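Local coordinates for PTS EIIA type-4 domain-containing protein (Streptococcus agalactiae NEM316, PDB 4TKZ) that probably serves as the EIIA phosphate carrier of a mannose-type phosphotransferase system that couples sugar uptake to sugar phosphorylation, at residues A[14-19]-A[91-96]; A[46-51]-A[71-76]; A[60-65]-A[85-90]. All blocks are in the same frame, centred on the assembly; numbering follows the deposited sequence.

Overall arrangement
All three contacts lie in one alpha/beta domain built on a parallel sheet with strand order 30-35, 3-9, 57-62, 84-89. Interaction 3 joins the last two strands. Interactions 1 and 2 lie on opposite sides of the chain's centre, with centres about 19 Å apart and nearest atoms about 10 Å apart. Interaction 3 touches both; its centre is about 12 Å from that of interaction 1 and 11 Å from that of interaction 2. Along the chain the segments run 14-19, 46-51, 60-65, 71-76, 85-90, 91-96. Interaction 1 therefore brackets the other two. Interactions 1 and 3 also meet the second subunit, which ties this half of the domain to the dimer interface.

Interaction 1 of 3, residues A[14-19]-A[91-96]; sequences DGILSS and LNLSML
I16 and L93 form the nearest backbone pair, CA to CA 7.0 Å, where helix 12-24 faces the start of helix 93-102. I16 carries the contact. Its CG1 is anti to the backbone N (chi1 -162°), which sends the longer branch toward 91-96. The terminal methyl CD1 meets L91 CG at 3.9 Å, and the two side chains approach tip to tip. The same I16 CD1 lies 3.9 Å from the carbonyl O of N92. One carbon back, I16 CG1 touches L96 CD2 at 3.9 Å, again tip to tip. L93 behaves differently. It slides past I16 in the opposite direction, and both its methyls, CD1 and CD2, touch S19 CB, each at 3.9 Å. The polar end of S19 turns to another partner: S19 OG bonds to the backbone O of H9 of the second subunit. N92 caps helix 93-102. Its OD1 accepts from M95 N at 2.9 Å, with the donor nearly along the C=O axis. N92 ND2 bonds to S120 O of its own chain and to G90 O of the second subunit. I16, L91 and L96 also rest on I6 of strand 3-9. The arrangement is the packing of two neighbouring helices on one face of the central sheet in an alpha/beta fold, with the second subunit also reaching it, through S19 and N92.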
ATOM      1  N   ASP A  14       7.570   5.598   5.240  1.00 15.32           N
ATOM      2  CA  ASP A  14       8.304   6.660   4.552  1.00 13.78           C
ATOM      3  C   ASP A  14       8.021   6.649   3.066  1.00 16.74           C
ATOM      4  O   ASP A  14       7.903   7.702   2.445  1.00 18.18           O
ATOM      5  CB  ASP A  14       9.809   6.501   4.743  1.00 16.74           C
ATOM      6  CG  ASP A  14      10.265   6.917   6.110  1.00 22.86           C
ATOM      7  OD1 ASP A  14       9.535   7.676   6.776  1.00 22.66           O
ATOM      8  OD2 ASP A  14      11.362   6.476   6.506  1.00 22.26           O
ATOM      9  N   GLY A  15       7.942   5.450   2.496  1.00 20.08           N
ATOM     10  CA  GLY A  15       7.741   5.314   1.067  1.00 18.62           C
ATOM     11  C   GLY A  15       6.371   5.787   0.622  1.00 19.73           C
ATOM     12  O   GLY A  15       6.255   6.504  -0.375  1.00 16.91           O
ATOM     13  N   ILE A  16       5.324   5.390   1.338  1.00 17.00           N
ATOM     14  CA  ILE A  16       3.977   5.822   0.949  1.00 16.86           C
ATOM     15  C   ILE A  16       3.776   7.314   1.244  1.00 17.85           C
ATOM     16  O   ILE A  16       3.050   8.006   0.523  1.00 21.21           O
ATOM     17  CB  ILE A  16       2.854   4.943   1.562  1.00 23.21           C
ATOM     18  CG1 ILE A  16       1.545   5.136   0.785  1.00 20.30           C
ATOM     19  CG2 ILE A  16       2.651   5.239   3.045  1.00 19.45           C
ATOM     20  CD1 ILE A  16       0.492   4.112   1.130  1.00 20.13           C
ATOM     21  N   LEU A  17       4.454   7.819   2.273  1.00 19.84           N
ATOM     22  CA  LEU A  17       4.450   9.256   2.544  1.00 17.40           C
ATOM     23  C   LEU A  17       5.122  10.049   1.428  1.00 18.21           C
ATOM     24  O   LEU A  17       4.712  11.171   1.117  1.00 20.03           O
ATOM     25  CB  LEU A  17       5.109   9.565   3.897  1.00 17.54           C
ATOM     26  CG  LEU A  17       4.235   9.264   5.102  1.00 21.92           C
ATOM     27  CD1 LEU A  17       5.052   9.394   6.385  1.00 22.23           C
ATOM     28  CD2 LEU A  17       3.029  10.200   5.113  1.00 19.17           C
ATOM     29  N   SER A  18       6.139   9.460   0.800  1.00 18.10           N
ATOM     30  CA  SER A  18       6.777  10.111  -0.343  1.00 17.94           C
ATOM     31  C   SER A  18       5.836  10.160  -1.546  1.00 21.10           C
ATOM     32  O   SER A  18       5.943  11.064  -2.371  1.00 20.00           O
ATOM     33  CB  SER A  18       8.103   9.434  -0.716  1.00 17.40           C
ATOM     34  OG  SER A  18       7.896   8.206  -1.388  1.00 18.48           O
ATOM     35  N   SER A  19       4.908   9.204  -1.642  1.00 17.85           N
ATOM     36  CA  SER A  19       3.900   9.224  -2.708  1.00 22.80           C
ATOM     37  C   SER A  19       2.973  10.414  -2.502  1.00 22.14           C
ATOM     38  O   SER A  19       2.681  11.169  -3.434  1.00 20.99           O
ATOM     39  CB  SER A  19       3.079   7.931  -2.705  1.00 15.83           C
ATOM     40  OG  SER A  19       3.913   6.800  -2.865  1.00 18.01           O
ATOM     41  N   LEU A  91      -3.550  -0.998   4.101  1.00 19.68           N
ATOM     42  CA  LEU A  91      -3.167   0.331   3.624  1.00 13.90           C
ATOM     43  C   LEU A  91      -2.708   0.333   2.172  1.00 14.20           C
ATOM     44  O   LEU A  91      -1.764  -0.376   1.816  1.00 16.20           O
ATOM     45  CB  LEU A  91      -2.050   0.908   4.504  1.00 18.07           C
ATOM     46  CG  LEU A  91      -1.344   2.165   3.984  1.00 20.80           C
ATOM     47  CD1 LEU A  91      -2.330   3.322   3.845  1.00 19.49           C
ATOM     48  CD2 LEU A  91      -0.203   2.550   4.909  1.00 18.39           C
ATOM     49  N   ASN A  92      -3.407   1.103   1.345  1.00 15.78           N
ATOM     50  CA  ASN A  92      -2.967   1.389  -0.037  1.00 12.63           C
ATOM     51  C   ASN A  92      -2.968   2.896  -0.274  1.00 15.47           C
ATOM     52  O   ASN A  92      -3.355   3.650   0.612  1.00 16.39           O
ATOM     53  CB  ASN A  92      -3.758   0.601  -1.098  1.00 14.28           C
ATOM     54  CG  ASN A  92      -5.256   0.836  -1.034  1.00 19.10           C
ATOM     55  OD1 ASN A  92      -5.718   1.867  -0.557  1.00 18.38           O
ATOM     56  ND2 ASN A  92      -6.027  -0.127  -1.558  1.00 17.66           N
ATOM     57  N   LEU A  93      -2.527   3.374  -1.438  1.00 13.11           N
ATOM     58  CA  LEU A  93      -2.461   4.822  -1.597  1.00 12.89           C
ATOM     59  C   LEU A  93      -3.864   5.430  -1.633  1.00 14.44           C
ATOM     60  O   LEU A  93      -4.058   6.572  -1.223  1.00 18.89           O
ATOM     61  CB  LEU A  93      -1.610   5.238  -2.813  1.00 15.82           C
ATOM     62  CG  LEU A  93      -1.307   6.730  -3.028  1.00 16.99           C
ATOM     63  CD1 LEU A  93      -0.682   7.375  -1.818  1.00 18.69           C
ATOM     64  CD2 LEU A  93      -0.390   6.935  -4.250  1.00 17.25           C
ATOM     65  N   SER A  94      -4.844   4.661  -2.103  1.00 17.27           N
ATOM     66  CA  SER A  94      -6.235   5.113  -2.113  1.00 16.98           C
ATOM     67  C   SER A  94      -6.716   5.431  -0.698  1.00 15.18           C
ATOM     68  O   SER A  94      -7.378   6.450  -0.472  1.00 19.76           O
ATOM     69  CB  SER A  94      -7.145   4.034  -2.707  1.00 19.98           C
ATOM     70  OG  SER A  94      -6.968   3.914  -4.107  1.00 22.82           O
ATOM     71  N   MET A  95      -6.395   4.540   0.230  1.00 19.46           N
ATOM     72  CA  MET A  95      -6.770   4.707   1.637  1.00 14.61           C
ATOM     73  C   MET A  95      -6.184   6.015   2.162  1.00 17.81           C
ATOM     74  O   MET A  95      -6.883   6.827   2.781  1.00 17.20           O
ATOM     75  CB  MET A  95      -6.263   3.515   2.456  1.00 19.47           C
ATOM     76  CG  MET A  95      -6.754   3.496   3.879  1.00 21.78           C
ATOM     77  SD  MET A  95      -6.147   2.053   4.753  1.00 17.93           S
ATOM     78  CE  MET A  95      -7.214   0.778   4.086  1.00 16.08           C
ATOM     79  N   LEU A  96      -4.904   6.235   1.878  1.00 17.08           N
ATOM     80  CA  LEU A  96      -4.203   7.424   2.364  1.00 17.56           C
ATOM     81  C   LEU A  96      -4.720   8.708   1.731  1.00 17.48           C
ATOM     82  O   LEU A  96      -4.963   9.703   2.419  1.00 19.23           O
ATOM     83  CB  LEU A  96      -2.695   7.300   2.111  1.00 16.22           C
ATOM     84  CG  LEU A  96      -1.834   8.456   2.615  1.00 16.26           C
ATOM     85  CD1 LEU A  96      -2.109   8.786   4.099  1.00 20.35           C
ATOM     86  CD2 LEU A  96      -0.365   8.110   2.407  1.00 17.58           C
TER

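Interaction 2 of 3, residues A[46-51]-A[71-76]; sequences VALQRE and NVSSAL
L48 and L76 join two helices that lie on the same face of the parallel sheet in this three-layer alpha/beta/alpha fold. Helix 41-52 leads from strand 30-35 to strand 57-62. Helix 68-76 is the crossover of the beta-alpha-beta unit from strand 57-62 to strand 84-89. Within the contact the two axes approach to 10.3 Å, with an angle of 47° between their N-to-C directions. The helices thus run in roughly the same sense but are clearly skewed. L48 and L76 make the apolar pair, with L48 CD2 also against S73 and L76 CD2 also against Q49.

L48 points into the interface. Its CG is anti to the backbone N (chi1 -171°), and its CD2 methyl lies against the second helix, 3.6 Å from S73 CA. L76 reaches back from the other side. L48 and L76 slide past each other in opposite directions, with L48 CG 3.8 Å from L76 CD2. The same L76 CD2 methyl also lies 3.8 Å from the backbone N of Q49. The Q49 side chain crosses L76 at about a right angle, and its CG packs 3.8 Å from L76 CD2. Q49 lies at the partly exposed border of the contact, and its aliphatic part does the touching.

Beneath the helices is the sheet. L48 rests on I5 of strand 3-9, while S73 meets V7, V60 and T62. V72 adds contacts with S41, V44 and R45, earlier in helix 41-52. S73 is a polar residue at a buried place. Its hydroxyl bonds to the backbone O of P69, one turn back in its own helix, while S73 OG also touches the L48 CD2 methyl at 3.6 Å.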
ATOM      1  N   VAL A  46       5.508   2.496  22.116  1.00 18.95           N
ATOM      2  CA  VAL A  46       6.034   3.733  22.695  1.00 21.19           C
ATOM      3  C   VAL A  46       5.868   4.868  21.704  1.00 21.39           C
ATOM      4  O   VAL A  46       5.410   5.961  22.054  1.00 22.13           O
ATOM      5  CB  VAL A  46       7.524   3.586  23.068  1.00 17.12           C
ATOM      6  CG1 VAL A  46       8.159   4.945  23.314  1.00 17.21           C
ATOM      7  CG2 VAL A  46       7.661   2.731  24.330  1.00 16.45           C
ATOM      8  N   ALA A  47       6.231   4.593  20.458  1.00 22.34           N
ATOM      9  CA  ALA A  47       6.122   5.595  19.408  1.00 17.97           C
ATOM     10  C   ALA A  47       4.676   6.036  19.211  1.00 19.53           C
ATOM     11  O   ALA A  47       4.389   7.238  19.106  1.00 21.06           O
ATOM     12  CB  ALA A  47       6.710   5.074  18.109  1.00 21.26           C
ATOM     13  N   LEU A  48       3.763   5.070  19.150  1.00 19.70           N
ATOM     14  CA  LEU A  48       2.353   5.394  18.922  1.00 15.97           C
ATOM     15  C   LEU A  48       1.776   6.225  20.059  1.00 20.32           C
ATOM     16  O   LEU A  48       1.117   7.235  19.802  1.00 18.51           O
ATOM     17  CB  LEU A  48       1.519   4.133  18.684  1.00 17.78           C
ATOM     18  CG  LEU A  48       0.074   4.331  18.219  1.00 21.78           C
ATOM     19  CD1 LEU A  48       0.009   5.125  16.893  1.00 20.18           C
ATOM     20  CD2 LEU A  48      -0.616   2.993  18.046  1.00 22.57           C
ATOM     21  N   GLN A  49       2.022   5.808  21.309  1.00 17.12           N
ATOM     22  CA  GLN A  49       1.589   6.582  22.464  1.00 18.23           C
ATOM     23  C   GLN A  49       2.008   8.031  22.352  1.00 15.35           C
ATOM     24  O   GLN A  49       1.210   8.947  22.578  1.00 18.33           O
ATOM     25  CB  GLN A  49       2.215   6.026  23.747  1.00 21.43           C
ATOM     26  CG  GLN A  49       1.699   4.704  24.221  1.00 24.50           C
ATOM     27  CD  GLN A  49       2.404   4.296  25.499  1.00 26.51           C
ATOM     28  OE1 GLN A  49       2.998   3.222  25.584  1.00 34.00           O
ATOM     29  NE2 GLN A  49       2.371   5.175  26.489  1.00 26.88           N
ATOM     30  N   ARG A  50       3.272   8.239  22.008  1.00 18.88           N
ATOM     31  CA  ARG A  50       3.799   9.587  21.871  1.00 17.06           C
ATOM     32  C   ARG A  50       3.029  10.398  20.826  1.00 24.16           C
ATOM     33  O   ARG A  50       2.756  11.586  21.026  1.00 19.77           O
ATOM     34  CB  ARG A  50       5.294   9.529  21.537  1.00 23.41           C
ATOM     35  CG  ARG A  50       5.963  10.889  21.434  1.00 29.16           C
ATOM     36  CD  ARG A  50       7.477  10.756  21.317  1.00 30.72           C
ATOM     37  NE  ARG A  50       8.084  12.004  20.855  1.00 38.54           N
ATOM     38  CZ  ARG A  50       9.391  12.193  20.695  1.00 47.09           C
ATOM     39  NH1 ARG A  50      10.244  11.211  20.956  1.00 42.94           N
ATOM     40  NH2 ARG A  50       9.846  13.366  20.272  1.00 50.53           N
ATOM     41  N   GLU A  51       2.657   9.756  19.718  1.00 22.90           N
ATOM     42  CA  GLU A  51       1.972  10.480  18.646  1.00 19.64           C
ATOM     43  C   GLU A  51       0.528  10.839  18.998  1.00 19.63           C
ATOM     44  O   GLU A  51      -0.028  11.765  18.422  1.00 24.97           O
ATOM     45  CB  GLU A  51       2.033   9.705  17.322  1.00 19.52           C
ATOM     46  CG  GLU A  51       3.445   9.492  16.788  1.00 20.06           C
ATOM     47  CD  GLU A  51       4.130  10.791  16.374  1.00 23.02           C
ATOM     48  OE1 GLU A  51       3.432  11.791  16.088  1.00 18.90           O
ATOM     49  OE2 GLU A  51       5.380  10.817  16.351  1.00 24.14           O
ATOM     50  N   ASN A  71      -1.527  -4.953  15.361  1.00 18.48           N
ATOM     51  CA  ASN A  71      -1.768  -5.470  16.716  1.00 15.65           C
ATOM     52  C   ASN A  71      -1.496  -4.446  17.821  1.00 22.19           C
ATOM     53  O   ASN A  71      -2.312  -4.258  18.735  1.00 20.73           O
ATOM     54  CB  ASN A  71      -0.934  -6.736  16.961  1.00 19.76           C
ATOM     55  CG  ASN A  71      -1.396  -7.923  16.123  1.00 23.39           C
ATOM     56  OD1 ASN A  71      -2.481  -7.917  15.538  1.00 22.51           O
ATOM     57  ND2 ASN A  71      -0.558  -8.954  16.063  1.00 24.44           N
ATOM     58  N   VAL A  72      -0.342  -3.791  17.744  1.00 21.21           N
ATOM     59  CA  VAL A  72      -0.007  -2.725  18.685  1.00 23.57           C
ATOM     60  C   VAL A  72      -0.999  -1.570  18.601  1.00 23.26           C
ATOM     61  O   VAL A  72      -1.408  -1.035  19.623  1.00 19.55           O
ATOM     62  CB  VAL A  72       1.418  -2.188  18.449  1.00 22.58           C
ATOM     63  CG1 VAL A  72       1.614  -0.846  19.129  1.00 22.78           C
ATOM     64  CG2 VAL A  72       2.454  -3.179  18.936  1.00 22.01           C
ATOM     65  N   SER A  73      -1.372  -1.174  17.383  1.00 18.88           N
ATOM     66  CA  SER A  73      -2.292  -0.059  17.226  1.00 16.30           C
ATOM     67  C   SER A  73      -3.684  -0.381  17.776  1.00 19.34           C
ATOM     68  O   SER A  73      -4.302   0.452  18.449  1.00 16.97           O
ATOM     69  CB  SER A  73      -2.376   0.362  15.755  1.00 16.58           C
ATOM     70  OG  SER A  73      -1.086   0.699  15.279  1.00 19.74           O
ATOM     71  N   SER A  74      -4.169  -1.584  17.478  1.00 18.62           N
ATOM     72  CA  SER A  74      -5.483  -2.020  17.917  1.00 21.11           C
ATOM     73  C   SER A  74      -5.572  -2.084  19.439  1.00 19.05           C
ATOM     74  O   SER A  74      -6.574  -1.667  20.020  1.00 22.25           O
ATOM     75  CB  SER A  74      -5.808  -3.396  17.335  1.00 19.36           C
ATOM     76  OG  SER A  74      -6.016  -3.311  15.938  1.00 34.31           O
ATOM     77  N   ALA A  75      -4.519  -2.604  20.065  1.00 21.60           N
ATOM     78  CA  ALA A  75      -4.471  -2.773  21.525  1.00 20.46           C
ATOM     79  C   ALA A  75      -4.515  -1.435  22.239  1.00 25.00           C
ATOM     80  O   ALA A  75      -5.127  -1.300  23.304  1.00 26.82           O
ATOM     81  CB  ALA A  75      -3.216  -3.528  21.927  1.00 21.86           C
ATOM     82  N   LEU A  76      -3.843  -0.449  21.659  1.00 24.29           N
ATOM     83  CA  LEU A  76      -3.764   0.867  22.257  1.00 22.48           C
ATOM     84  C   LEU A  76      -5.048   1.651  22.028  1.00 25.67           C
ATOM     85  O   LEU A  76      -5.400   2.506  22.834  1.00 28.96           O
ATOM     86  CB  LEU A  76      -2.562   1.629  21.708  1.00 30.36           C
ATOM     87  CG  LEU A  76      -2.127   2.845  22.521  1.00 32.37           C
ATOM     88  CD1 LEU A  76      -1.662   2.423  23.922  1.00 24.94           C
ATOM     89  CD2 LEU A  76      -1.030   3.609  21.787  1.00 27.99           C
TER

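Interaction 3 of 3, residues A[60-65]-A[85-90]; sequences VLTDLL and IKVLSG
V60 and V87 pair in parallel between strands 57-62 and 84-89, the two strands of a beta-alpha-beta unit in the domain's central sheet. Backbone bonds come first. V60 N donates to K86 O at 2.7 Å, and V60 O accepts from L88 N at 2.9 Å. Both are nearly straight, with N-H...O angles of 169°. L88 O is gripped twice. T62 N reaches it at 2.8 Å, and T62 OG1 at 2.7 Å from the other face of the carbonyl plane. The T62 hydroxyl lies between its own backbone N and carbonyl carbon (chi1 70°), which brings it to that oxygen. Further along, G90 N bonds to D63 O, from above the carbonyl plane.

Apolar contacts flank the backbone. V60 CG2 lies beside I85 CG2 at 3.9 Å. On the other face L61 CD2 meets L88 CD1 at 4.0 Å, the two leucines pointing the same way.

Polar partners lie beyond. D63 OD2 bonds to H9 ND1; H9 ends the first strand, consistent with the phosphorylated histidine of mannose-type EIIA proteins, so D63 may orient it. L88 and S89 pair with an antiparallel strand of the second subunit, and S89 OG bonds to G123 O of that subunit. S89 also packs against the loop 63-65, its CB 3.6 Å from L65 N.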
ATOM      1  N   VAL A  60      -5.473   5.536  12.329  1.00 18.84           N
ATOM      2  CA  VAL A  60      -4.233   4.787  12.190  1.00 17.86           C
ATOM      3  C   VAL A  60      -4.304   3.826  11.011  1.00 21.72           C
ATOM      4  O   VAL A  60      -5.130   2.894  10.979  1.00 17.52           O
ATOM      5  CB  VAL A  60      -3.885   3.987  13.451  1.00 19.83           C
ATOM      6  CG1 VAL A  60      -2.536   3.307  13.254  1.00 19.12           C
ATOM      7  CG2 VAL A  60      -3.864   4.893  14.681  1.00 22.07           C
ATOM      8  N   LEU A  61      -3.434   4.051  10.033  1.00 18.84           N
ATOM      9  CA  LEU A  61      -3.432   3.215   8.845  1.00 17.54           C
ATOM     10  C   LEU A  61      -2.273   2.232   8.918  1.00 16.61           C
ATOM     11  O   LEU A  61      -1.114   2.630   8.967  1.00 23.17           O
ATOM     12  CB  LEU A  61      -3.320   4.097   7.597  1.00 12.02           C
ATOM     13  CG  LEU A  61      -4.356   5.225   7.607  1.00 12.20           C
ATOM     14  CD1 LEU A  61      -4.189   6.096   6.356  1.00 19.51           C
ATOM     15  CD2 LEU A  61      -5.765   4.629   7.675  1.00 14.59           C
ATOM     16  N   THR A  62      -2.577   0.941   8.925  1.00 14.68           N
ATOM     17  CA  THR A  62      -1.519  -0.051   9.072  1.00 13.81           C
ATOM     18  C   THR A  62      -1.484  -0.996   7.916  1.00 13.70           C
ATOM     19  O   THR A  62      -2.489  -1.171   7.231  1.00 18.76           O
ATOM     20  CB  THR A  62      -1.695  -0.896  10.344  1.00 15.59           C
ATOM     21  OG1 THR A  62      -2.829  -1.767  10.191  1.00 16.81           O
ATOM     22  CG2 THR A  62      -1.885   0.008  11.553  1.00 16.94           C
ATOM     23  N   ASP A  63      -0.343  -1.645   7.719  1.00 16.07           N
ATOM     24  CA  ASP A  63      -0.152  -2.400   6.491  1.00 20.98           C
ATOM     25  C   ASP A  63      -0.948  -3.688   6.407  1.00 23.01           C
ATOM     26  O   ASP A  63      -1.624  -3.941   5.409  1.00 19.71           O
ATOM     27  CB  ASP A  63       1.335  -2.646   6.190  1.00 17.49           C
ATOM     28  CG  ASP A  63       2.098  -3.262   7.346  1.00 20.13           C
ATOM     29  OD1 ASP A  63       1.551  -3.404   8.461  1.00 18.59           O
ATOM     30  OD2 ASP A  63       3.279  -3.607   7.129  1.00 18.49           O
ATOM     31  N   LEU A  64      -0.895  -4.480   7.467  1.00 19.09           N
ATOM     32  CA  LEU A  64      -1.214  -5.888   7.343  1.00 19.07           C
ATOM     33  C   LEU A  64      -1.969  -6.391   8.566  1.00 22.90           C
ATOM     34  O   LEU A  64      -1.498  -6.253   9.691  1.00 17.56           O
ATOM     35  CB  LEU A  64       0.096  -6.655   7.168  1.00 19.04           C
ATOM     36  CG  LEU A  64       0.099  -8.057   6.580  1.00 26.60           C
ATOM     37  CD1 LEU A  64      -0.552  -8.073   5.196  1.00 21.35           C
ATOM     38  CD2 LEU A  64       1.535  -8.550   6.510  1.00 21.47           C
ATOM     39  N   LEU A  65      -3.143  -6.971   8.328  1.00 21.14           N
ATOM     40  CA  LEU A  65      -3.956  -7.556   9.388  1.00 20.90           C
ATOM     41  C   LEU A  65      -3.185  -8.608  10.165  1.00 23.09           C
ATOM     42  O   LEU A  65      -2.645  -9.553   9.587  1.00 21.54           O
ATOM     43  CB  LEU A  65      -5.218  -8.187   8.804  1.00 17.10           C
ATOM     44  CG  LEU A  65      -6.134  -8.879   9.810  1.00 27.77           C
ATOM     45  CD1 LEU A  65      -6.743  -7.853  10.743  1.00 30.17           C
ATOM     46  CD2 LEU A  65      -7.211  -9.671   9.091  1.00 30.56           C
ATOM     47  N   ILE A  85      -9.925   6.517  18.312  1.00 26.40           N
ATOM     48  CA  ILE A  85      -8.836   5.977  17.506  1.00 25.14           C
ATOM     49  C   ILE A  85      -9.357   4.855  16.619  1.00 25.49           C
ATOM     50  O   ILE A  85      -9.784   3.814  17.114  1.00 22.76           O
ATOM     51  CB  ILE A  85      -7.684   5.457  18.380  1.00 26.09           C
ATOM     52  CG1 ILE A  85      -7.142   6.581  19.270  1.00 26.46           C
ATOM     53  CG2 ILE A  85      -6.572   4.882  17.513  1.00 24.72           C
ATOM     54  CD1 ILE A  85      -6.205   6.114  20.392  1.00 24.03           C
ATOM     55  N   LYS A  86      -9.342   5.083  15.306  1.00 21.26           N
ATOM     56  CA  LYS A  86      -9.715   4.051  14.351  1.00 23.42           C
ATOM     57  C   LYS A  86      -8.454   3.398  13.798  1.00 23.37           C
ATOM     58  O   LYS A  86      -7.480   4.081  13.473  1.00 19.16           O
ATOM     59  CB  LYS A  86     -10.542   4.661  13.208  1.00 21.07           C
ATOM     60  CG  LYS A  86     -11.962   5.049  13.614  1.00 23.71           C
ATOM     61  CD  LYS A  86     -12.803   3.807  13.897  1.00 31.88           C
ATOM     62  CE  LYS A  86     -14.294   4.130  13.918  1.00 34.76           C
ATOM     63  NZ  LYS A  86     -15.109   3.090  14.613  1.00 36.84           N
ATOM     64  N   VAL A  87      -8.475   2.074  13.690  1.00 21.84           N
ATOM     65  CA  VAL A  87      -7.321   1.322  13.209  1.00 22.32           C
ATOM     66  C   VAL A  87      -7.711   0.493  11.997  1.00 20.93           C
ATOM     67  O   VAL A  87      -8.540  -0.422  12.099  1.00 19.35           O
ATOM     68  CB  VAL A  87      -6.780   0.381  14.302  1.00 21.96           C
ATOM     69  CG1 VAL A  87      -5.571  -0.400  13.796  1.00 22.17           C
ATOM     70  CG2 VAL A  87      -6.427   1.183  15.566  1.00 23.17           C
ATOM     71  N   LEU A  88      -7.121   0.812  10.842  1.00 21.01           N
ATOM     72  CA  LEU A  88      -7.375   0.032   9.633  1.00 16.06           C
ATOM     73  C   LEU A  88      -6.143  -0.779   9.230  1.00 18.12           C
ATOM     74  O   LEU A  88      -5.010  -0.349   9.457  1.00 16.02           O
ATOM     75  CB  LEU A  88      -7.772   0.940   8.453  1.00 14.45           C
ATOM     76  CG  LEU A  88      -8.861   1.991   8.653  1.00 17.53           C
ATOM     77  CD1 LEU A  88      -9.238   2.634   7.298  1.00 17.86           C
ATOM     78  CD2 LEU A  88     -10.080   1.375   9.319  1.00 18.50           C
ATOM     79  N   SER A  89      -6.372  -1.958   8.651  1.00 18.76           N
ATOM     80  CA  SER A  89      -5.328  -2.685   7.931  1.00 15.05           C
ATOM     81  C   SER A  89      -5.592  -2.536   6.429  1.00 15.54           C
ATOM     82  O   SER A  89      -6.628  -1.995   6.036  1.00 17.10           O
ATOM     83  CB  SER A  89      -5.322  -4.159   8.305  1.00 17.54           C
ATOM     84  OG  SER A  89      -6.549  -4.774   7.963  1.00 18.48           O
ATOM     85  N   GLY A  90      -4.657  -3.011   5.604  1.00 16.17           N
ATOM     86  CA  GLY A  90      -4.841  -3.044   4.155  1.00 16.44           C
ATOM     87  C   GLY A  90      -4.409  -1.778   3.446  1.00 16.36           C
ATOM     88  O   GLY A  90      -4.842  -1.514   2.327  1.00 20.70           O
TER